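PDB 3GKX: putative ArsC family related protein from Bacteroides fragilis, which is of unknown function but belongs to the ArsC family, whose thioredoxin-like fold it shares and whose founding members are arsenate reductases. Local coordinates for residues M4-L9 against V101-F106; L9-C14 against L35-N40. One frame throughout, in Å; residues are numbered along the deposited sequence.

Contact 1: M4-L9 against V101-F106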
HETATM    1  N   MSE B   4     -18.582  14.218 -11.476  1.00 38.13           N
HETATM    2  CA  MSE B   4     -18.730  14.115 -10.028  1.00 36.71           C
HETATM    3  C   MSE B   4     -18.283  12.759  -9.482  1.00 35.29           C
HETATM    4  O   MSE B   4     -18.413  12.508  -8.292  1.00 36.35           O
HETATM    5  CB  MSE B   4     -20.202  14.339  -9.625  1.00 36.10           C
HETATM    6  CG  MSE B   4     -20.626  15.787  -9.431  1.00 36.95           C
HETATM    7 SE   MSE B   4     -22.607  16.061  -9.190  0.75 42.82          SE
HETATM    8  CE  MSE B   4     -23.091  14.383  -8.279  1.00 40.66           C
ATOM      9  N   LYS B   5     -17.797  11.883 -10.345  1.00 33.11           N
ATOM     10  CA  LYS B   5     -17.397  10.542  -9.945  1.00 31.36           C
ATOM     11  C   LYS B   5     -15.870  10.410  -9.906  1.00 29.68           C
ATOM     12  O   LYS B   5     -15.331   9.389  -9.498  1.00 28.69           O
ATOM     13  CB  LYS B   5     -18.026   9.495 -10.869  1.00 31.97           C
ATOM     14  CG  LYS B   5     -19.446   9.058 -10.449  1.00 33.01           C
ATOM     15  CD  LYS B   5     -20.181   8.415 -11.622  1.00 34.39           C
ATOM     16  CE  LYS B   5     -21.253   7.373 -11.197  1.00 34.04           C
ATOM     17  NZ  LYS B   5     -21.532   6.416 -12.336  1.00 32.03           N
ATOM     18  N   THR B   6     -15.173  11.462 -10.309  1.00 28.16           N
ATOM     19  CA  THR B   6     -13.732  11.444 -10.294  1.00 27.15           C
ATOM     20  C   THR B   6     -13.184  12.733  -9.741  1.00 26.74           C
ATOM     21  O   THR B   6     -13.342  13.786 -10.346  1.00 27.98           O
ATOM     22  CB  THR B   6     -13.183  11.221 -11.705  1.00 27.36           C
ATOM     23  OG1 THR B   6     -13.833  10.091 -12.314  1.00 25.62           O
ATOM     24  CG2 THR B   6     -11.702  10.992 -11.668  1.00 27.45           C
ATOM     25  N   LEU B   7     -12.499  12.659  -8.609  1.00 25.55           N
ATOM     26  CA  LEU B   7     -12.002  13.868  -7.982  1.00 25.26           C
ATOM     27  C   LEU B   7     -10.504  13.966  -8.222  1.00 26.32           C
ATOM     28  O   LEU B   7      -9.759  13.052  -7.878  1.00 26.34           O
ATOM     29  CB  LEU B   7     -12.390  13.907  -6.498  1.00 24.83           C
ATOM     30  CG  LEU B   7     -11.990  15.119  -5.651  1.00 24.32           C
ATOM     31  CD1 LEU B   7     -12.872  16.389  -5.991  1.00 20.69           C
ATOM     32  CD2 LEU B   7     -12.101  14.773  -4.190  1.00 20.76           C
ATOM     33  N   PHE B   8     -10.101  15.060  -8.881  1.00 27.12           N
ATOM     34  CA  PHE B   8      -8.718  15.403  -9.227  1.00 27.13           C
ATOM     35  C   PHE B   8      -8.128  16.504  -8.322  1.00 28.32           C
ATOM     36  O   PHE B   8      -8.482  17.693  -8.441  1.00 27.58           O
ATOM     37  CB  PHE B   8      -8.721  15.939 -10.650  1.00 27.40           C
ATOM     38  CG  PHE B   8      -7.365  16.293 -11.179  1.00 26.55           C
ATOM     39  CD1 PHE B   8      -7.140  17.542 -11.771  1.00 26.16           C
ATOM     40  CD2 PHE B   8      -6.319  15.381 -11.120  1.00 25.20           C
ATOM     41  CE1 PHE B   8      -5.887  17.871 -12.320  1.00 23.51           C
ATOM     42  CE2 PHE B   8      -5.036  15.710 -11.649  1.00 29.07           C
ATOM     43  CZ  PHE B   8      -4.824  16.958 -12.254  1.00 25.60           C
ATOM     44  N   LEU B   9      -7.229  16.109  -7.423  1.00 28.69           N
ATOM     45  CA  LEU B   9      -6.621  17.043  -6.519  1.00 29.41           C
ATOM     46  C   LEU B   9      -5.196  17.362  -6.966  1.00 30.75           C
ATOM     47  O   LEU B   9      -4.331  16.470  -7.111  1.00 31.34           O
ATOM     48  CB  LEU B   9      -6.639  16.494  -5.101  1.00 29.32           C
ATOM     49  CG  LEU B   9      -7.970  16.330  -4.370  1.00 28.74           C
ATOM     50  CD1 LEU B   9      -8.506  14.876  -4.533  1.00 28.45           C
ATOM     51  CD2 LEU B   9      -7.773  16.691  -2.888  1.00 25.22           C
ATOM     52  N   VAL B 101      -6.092  11.325  -7.476  1.00 23.02           N
ATOM     53  CA  VAL B 101      -7.415  11.128  -8.077  1.00 20.74           C
ATOM     54  C   VAL B 101      -8.184  10.166  -7.169  1.00 20.14           C
ATOM     55  O   VAL B 101      -7.650   9.152  -6.734  1.00 20.58           O
ATOM     56  CB  VAL B 101      -7.344  10.580  -9.522  1.00 20.67           C
ATOM     57  CG1 VAL B 101      -8.747  10.424 -10.125  1.00 20.50           C
ATOM     58  CG2 VAL B 101      -6.580  11.501 -10.384  1.00 21.10           C
ATOM     59  N   VAL B 102      -9.424  10.512  -6.867  1.00 18.67           N
ATOM     60  CA  VAL B 102     -10.268   9.760  -5.948  1.00 18.75           C
ATOM     61  C   VAL B 102     -11.509   9.356  -6.762  1.00 19.30           C
ATOM     62  O   VAL B 102     -12.147  10.220  -7.388  1.00 19.32           O
ATOM     63  CB  VAL B 102     -10.680  10.664  -4.743  1.00 19.65           C
ATOM     64  CG1 VAL B 102     -11.652   9.974  -3.798  1.00 17.89           C
ATOM     65  CG2 VAL B 102      -9.462  11.143  -4.007  1.00 17.85           C
ATOM     66  N   THR B 103     -11.816   8.057  -6.792  1.00 18.90           N
ATOM     67  CA  THR B 103     -13.100   7.553  -7.310  1.00 19.79           C
ATOM     68  C   THR B 103     -13.634   6.590  -6.259  1.00 20.62           C
ATOM     69  O   THR B 103     -12.946   6.324  -5.279  1.00 19.21           O
ATOM     70  CB  THR B 103     -12.958   6.774  -8.638  1.00 19.34           C
ATOM     71  OG1 THR B 103     -12.201   5.597  -8.386  1.00 19.64           O
ATOM     72  CG2 THR B 103     -12.186   7.596  -9.706  1.00 18.64           C
ATOM     73  N   GLU B 104     -14.857   6.091  -6.463  1.00 21.93           N
ATOM     74  CA  GLU B 104     -15.522   5.181  -5.539  1.00 24.52           C
ATOM     75  C   GLU B 104     -14.718   3.905  -5.275  1.00 24.81           C
ATOM     76  O   GLU B 104     -14.656   3.433  -4.168  1.00 24.86           O
ATOM     77  CB  GLU B 104     -16.901   4.788  -6.105  1.00 25.39           C
ATOM     78  CG  GLU B 104     -17.992   4.607  -5.037  1.00 29.60           C
ATOM     79  CD  GLU B 104     -19.098   3.652  -5.467  1.00 35.63           C
ATOM     80  OE1 GLU B 104     -19.045   3.145  -6.599  1.00 40.96           O
ATOM     81  OE2 GLU B 104     -20.036   3.394  -4.682  1.00 39.88           O
ATOM     82  N   ARG B 105     -14.123   3.335  -6.310  1.00 26.36           N
ATOM     83  CA  ARG B 105     -13.422   2.064  -6.171  1.00 27.53           C
ATOM     84  C   ARG B 105     -11.923   2.204  -5.913  1.00 27.86           C
ATOM     85  O   ARG B 105     -11.334   1.305  -5.322  1.00 29.05           O
ATOM     86  CB  ARG B 105     -13.619   1.210  -7.423  1.00 27.69           C
ATOM     87  CG  ARG B 105     -14.818   0.299  -7.342  1.00 28.21           C
ATOM     88  CD  ARG B 105     -14.966  -0.583  -8.587  1.00 26.49           C
ATOM     89  NE  ARG B 105     -15.913  -1.642  -8.320  1.00 23.45           N
ATOM     90  CZ  ARG B 105     -16.357  -2.504  -9.222  1.00 26.56           C
ATOM     91  NH1 ARG B 105     -15.948  -2.433 -10.479  1.00 24.78           N
ATOM     92  NH2 ARG B 105     -17.234  -3.442  -8.868  1.00 27.62           N
ATOM     93  N   PHE B 106     -11.293   3.296  -6.361  1.00 27.44           N
ATOM     94  CA  PHE B 106      -9.820   3.443  -6.170  1.00 26.43           C
ATOM     95  C   PHE B 106      -9.310   4.873  -6.022  1.00 24.49           C
ATOM     96  O   PHE B 106      -9.971   5.794  -6.445  1.00 23.99           O
ATOM     97  CB  PHE B 106      -9.045   2.741  -7.279  1.00 27.56           C
ATOM     98  CG  PHE B 106      -9.499   3.112  -8.632  1.00 28.77           C
ATOM     99  CD1 PHE B 106      -8.945   4.209  -9.274  1.00 30.89           C
ATOM    100  CD2 PHE B 106     -10.517   2.409  -9.235  1.00 27.62           C
ATOM    101  CE1 PHE B 106      -9.414   4.586 -10.523  1.00 32.49           C
ATOM    102  CE2 PHE B 106     -10.975   2.750 -10.475  1.00 29.08           C
ATOM    103  CZ  PHE B 106     -10.432   3.839 -11.127  1.00 31.69           C
TER

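Contact 2: L9-C14 against L35-N40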
ATOM      1  N   LEU B   9      -7.229  16.109  -7.423  1.00 28.69           N
ATOM      2  CA  LEU B   9      -6.621  17.043  -6.519  1.00 29.41           C
ATOM      3  C   LEU B   9      -5.196  17.362  -6.966  1.00 30.75           C
ATOM      4  O   LEU B   9      -4.331  16.470  -7.111  1.00 31.34           O
ATOM      5  CB  LEU B   9      -6.639  16.494  -5.101  1.00 29.32           C
ATOM      6  CG  LEU B   9      -7.970  16.330  -4.370  1.00 28.74           C
ATOM      7  CD1 LEU B   9      -8.506  14.876  -4.533  1.00 28.45           C
ATOM      8  CD2 LEU B   9      -7.773  16.691  -2.888  1.00 25.22           C
ATOM      9  N   GLN B  10      -4.940  18.646  -7.175  1.00 31.86           N
ATOM     10  CA  GLN B  10      -3.675  19.061  -7.784  1.00 32.72           C
ATOM     11  C   GLN B  10      -3.198  20.421  -7.289  1.00 32.65           C
ATOM     12  O   GLN B  10      -3.958  21.166  -6.679  1.00 32.33           O
ATOM     13  CB  GLN B  10      -3.810  19.089  -9.319  1.00 32.52           C
ATOM     14  CG  GLN B  10      -4.824  20.117  -9.817  1.00 33.68           C
ATOM     15  CD  GLN B  10      -4.325  20.872 -11.028  1.00 35.97           C
ATOM     16  OE1 GLN B  10      -3.169  20.706 -11.456  1.00 37.75           O
ATOM     17  NE2 GLN B  10      -5.184  21.730 -11.581  1.00 35.46           N
ATOM     18  N   TYR B  11      -1.924  20.708  -7.570  1.00 33.37           N
ATOM     19  CA  TYR B  11      -1.316  22.024  -7.405  1.00 33.56           C
ATOM     20  C   TYR B  11      -0.873  22.496  -8.799  1.00 33.70           C
ATOM     21  O   TYR B  11       0.067  21.924  -9.370  1.00 33.30           O
ATOM     22  CB  TYR B  11      -0.135  21.979  -6.412  1.00 33.85           C
ATOM     23  CG  TYR B  11       0.534  23.321  -6.188  1.00 34.01           C
ATOM     24  CD1 TYR B  11      -0.087  24.315  -5.428  1.00 34.59           C
ATOM     25  CD2 TYR B  11       1.784  23.607  -6.755  1.00 35.62           C
ATOM     26  CE1 TYR B  11       0.526  25.566  -5.230  1.00 36.50           C
ATOM     27  CE2 TYR B  11       2.412  24.858  -6.561  1.00 35.40           C
ATOM     28  CZ  TYR B  11       1.776  25.822  -5.794  1.00 35.86           C
ATOM     29  OH  TYR B  11       2.371  27.042  -5.590  1.00 35.37           O
ATOM     30  N   PRO B  12      -1.561  23.528  -9.350  1.00 33.79           N
ATOM     31  CA  PRO B  12      -1.467  23.911 -10.771  1.00 33.58           C
ATOM     32  C   PRO B  12      -0.050  24.272 -11.259  1.00 33.72           C
ATOM     33  O   PRO B  12       0.261  24.020 -12.431  1.00 33.75           O
ATOM     34  CB  PRO B  12      -2.392  25.137 -10.877  1.00 33.13           C
ATOM     35  CG  PRO B  12      -3.273  25.077  -9.717  1.00 33.53           C
ATOM     36  CD  PRO B  12      -2.424  24.467  -8.611  1.00 34.00           C
ATOM     37  N   ALA B  13       0.782  24.857 -10.380  1.00 33.27           N
ATOM     38  CA  ALA B  13       2.173  25.193 -10.712  1.00 32.58           C
ATOM     39  C   ALA B  13       3.097  23.971 -10.828  1.00 32.07           C
ATOM     40  O   ALA B  13       4.169  24.053 -11.429  1.00 31.82           O
ATOM     41  CB  ALA B  13       2.751  26.211  -9.708  1.00 32.86           C
ATOM     42  N   CYS B  14       2.679  22.851 -10.247  1.00 31.47           N
ATOM     43  CA  CYS B  14       3.412  21.576 -10.327  1.00 30.99           C
ATOM     44  C   CYS B  14       3.377  20.925 -11.722  1.00 30.14           C
ATOM     45  O   CYS B  14       2.345  20.930 -12.414  1.00 30.19           O
ATOM     46  CB  CYS B  14       2.911  20.610  -9.239  1.00 31.28           C
ATOM     47  SG  CYS B  14       3.392  18.865  -9.381  1.00 32.51           S
ATOM     48  N   LEU B  35      -8.010  22.006  -5.693  1.00 29.71           N
ATOM     49  CA  LEU B  35      -6.681  22.503  -5.404  1.00 29.41           C
ATOM     50  C   LEU B  35      -6.268  21.928  -4.060  1.00 29.42           C
ATOM     51  O   LEU B  35      -6.812  22.313  -2.999  1.00 30.07           O
ATOM     52  CB  LEU B  35      -6.686  24.037  -5.339  1.00 29.23           C
ATOM     53  CG  LEU B  35      -7.345  24.843  -6.471  1.00 29.37           C
ATOM     54  CD1 LEU B  35      -7.891  26.208  -5.960  1.00 26.93           C
ATOM     55  CD2 LEU B  35      -6.426  25.025  -7.706  1.00 29.55           C
ATOM     56  N   ILE B  36      -5.304  21.006  -4.108  1.00 28.55           N
ATOM     57  CA  ILE B  36      -4.820  20.297  -2.928  1.00 27.72           C
ATOM     58  C   ILE B  36      -4.267  21.217  -1.818  1.00 28.18           C
ATOM     59  O   ILE B  36      -4.269  20.844  -0.646  1.00 27.92           O
ATOM     60  CB  ILE B  36      -3.760  19.258  -3.339  1.00 27.76           C
ATOM     61  CG1 ILE B  36      -3.766  18.052  -2.398  1.00 26.90           C
ATOM     62  CG2 ILE B  36      -2.348  19.896  -3.496  1.00 28.26           C
ATOM     63  CD1 ILE B  36      -2.964  16.884  -2.967  1.00 25.43           C
ATOM     64  N   VAL B  37      -3.789  22.408  -2.179  1.00 28.04           N
ATOM     65  CA  VAL B  37      -3.235  23.312  -1.185  1.00 28.69           C
ATOM     66  C   VAL B  37      -4.295  24.233  -0.566  1.00 28.86           C
ATOM     67  O   VAL B  37      -4.395  24.303   0.653  1.00 29.80           O
ATOM     68  CB  VAL B  37      -2.017  24.095  -1.737  1.00 29.10           C
ATOM     69  CG1 VAL B  37      -1.492  25.079  -0.705  1.00 28.61           C
ATOM     70  CG2 VAL B  37      -0.917  23.105  -2.136  1.00 28.94           C
ATOM     71  N   ASP B  38      -5.079  24.924  -1.394  1.00 28.95           N
ATOM     72  CA  ASP B  38      -6.190  25.762  -0.909  1.00 28.90           C
ATOM     73  C   ASP B  38      -7.255  24.951  -0.176  1.00 28.05           C
ATOM     74  O   ASP B  38      -7.767  25.363   0.852  1.00 28.31           O
ATOM     75  CB  ASP B  38      -6.852  26.527  -2.054  1.00 29.62           C
ATOM     76  CG  ASP B  38      -5.885  27.457  -2.788  1.00 31.73           C
ATOM     77  OD1 ASP B  38      -4.915  26.956  -3.406  1.00 33.94           O
ATOM     78  OD2 ASP B  38      -6.111  28.692  -2.775  1.00 34.69           O
ATOM     79  N   ASP B  39      -7.593  23.793  -0.700  1.00 27.29           N
ATOM     80  CA  ASP B  39      -8.596  22.975  -0.050  1.00 26.53           C
ATOM     81  C   ASP B  39      -7.978  21.600   0.252  1.00 25.45           C
ATOM     82  O   ASP B  39      -8.147  20.627  -0.489  1.00 25.12           O
ATOM     83  CB  ASP B  39      -9.876  22.922  -0.896  1.00 26.80           C
ATOM     84  CG  ASP B  39     -10.965  22.061  -0.272  1.00 28.21           C
ATOM     85  OD1 ASP B  39     -10.857  21.697   0.926  1.00 29.19           O
ATOM     86  OD2 ASP B  39     -11.931  21.726  -0.997  1.00 28.72           O
ATOM     87  N   ASN B  40      -7.240  21.563   1.360  1.00 24.06           N
ATOM     88  CA  ASN B  40      -6.370  20.447   1.671  1.00 22.49           C
ATOM     89  C   ASN B  40      -7.166  19.265   2.217  1.00 22.13           C
ATOM     90  O   ASN B  40      -8.249  19.477   2.749  1.00 22.20           O
ATOM     91  CB  ASN B  40      -5.202  20.883   2.573  1.00 21.64           C
ATOM     92  CG  ASN B  40      -5.635  21.702   3.781  1.00 22.38           C
ATOM     93  OD1 ASN B  40      -6.141  22.846   3.679  1.00 21.70           O
ATOM     94  ND2 ASN B  40      -5.375  21.148   4.952  1.00 22.60           N
TER
HETATM   95  O   HOH W   1      -3.167  23.319  -5.331  1.00 24.27           O

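Contact 1: M4-L9 against V101-F106
L7 and V102 face each other as an antiparallel hydrogen-bonded pair that joins strand 7-10 to strand 100-102. Two bonds clamp them: L7 N reaches V102 O at 2.8 Å and almost straight (175°), and V102 N returns to L7 O at 2.8 Å, each donor lying in the carbonyl plane. L7 O also takes a CA-H...O contact from V101 CA. L7 CB lies 4.1 Å from V102 CB. From V102, the CG2 branch, anti to the carbonyl carbon, meets CD1 of L9 obliquely at 3.9 Å. W49 of helix 43-53 covers this face. On the face bearing F8 and V101, V101 splits its methyls: CG2 comes to the edge of the F8 ring, 4.0 Å from CD2, while CG1 presses on T6 CG2 at 3.4 Å, a tight pair. CG2 of T6 also runs beside CG2 of T103, both side chains pointing the same way. Further along the chain, T103 has OG1 in the crowded position (chi1 65°), over the centre of the F106 ring, and donates to F106 O at 3.0 Å, on a lone pair; T103 N grips the same oxygen. L7 and V102 thus satisfy each other's N-H and C=O groups, while methyl contacts pack on either face of the paired strands.

Contact 2: L9-C14 against L35-N40
Where strand 7-10 runs out at Q10, its carbonyl receives the chain leaving strand 32-35. Q10 and L35 form a parallel bridge, and I36 N donates to Q10 O at 2.9 Å. The donor stands well above the carbonyl plane, 41° out of it, so the bond misses the lone-pair direction, in keeping with a chain that is already turning away from the sheet. Q10 O also takes a CA-H...O contact from L35 CA and a hydrogen bond from a water at 2.7 Å; that water accepts a weak bond from V37 N, so it bridges the strand end to the backbone of V37.

I36 points its side chain at the strand. Its CB lies 3.9 Å from Q10 O. From there CG2, in the crowded position between the backbone N and the carbonyl carbon, sits against the Q10 carbonyl and 4.2 Å from Y11 CB. The other branch leaves through CG1, which rests against L9 CB. An extended chi2 (167°) keeps the tip, I36 CD1, alongside L9, 4.3 Å from L9 CB; the side chain as a whole also packs on P41 and V96.

Further along the 35-40 segment, V37 sends CG2, anti to the carbonyl carbon, obliquely to the Y11 ring, 3.6 Å from CD1; Y11 extends there with CG anti to its backbone N. L35 brings CD2 to P12 CG at 3.7 Å, the two side chains crossing at about a right angle.

Just beyond, Y11-C14 closes a type I turn and C14 takes the N-cap position of helix 15-26. Strand 7-10, helix 15-26 and parallel strand 32-35 form a beta-alpha-beta unit as in thioredoxin-like folds; C14 at the helix start fits, with C17, an unconfirmed CxxC pattern.

Strand 7-10 carries both contacts, which meet at L9 and have their centres about 15 Å apart. Contact 1 ties one side of this strand to the antiparallel strand 100-102, while contact 2 lies at its C-terminal end, against the parallel strand 32-35 and the loop that follows, so the strand is an inner member of the four-stranded mixed sheet. Helix 15-26 and most of strand 32-35 lie between the segments of contact 2; contact 1 is the longer-range closure, bringing back a strand from near the C-terminus. The first strand is therefore held on both flanks as it leads to C14, consistent with a thioredoxin-like core.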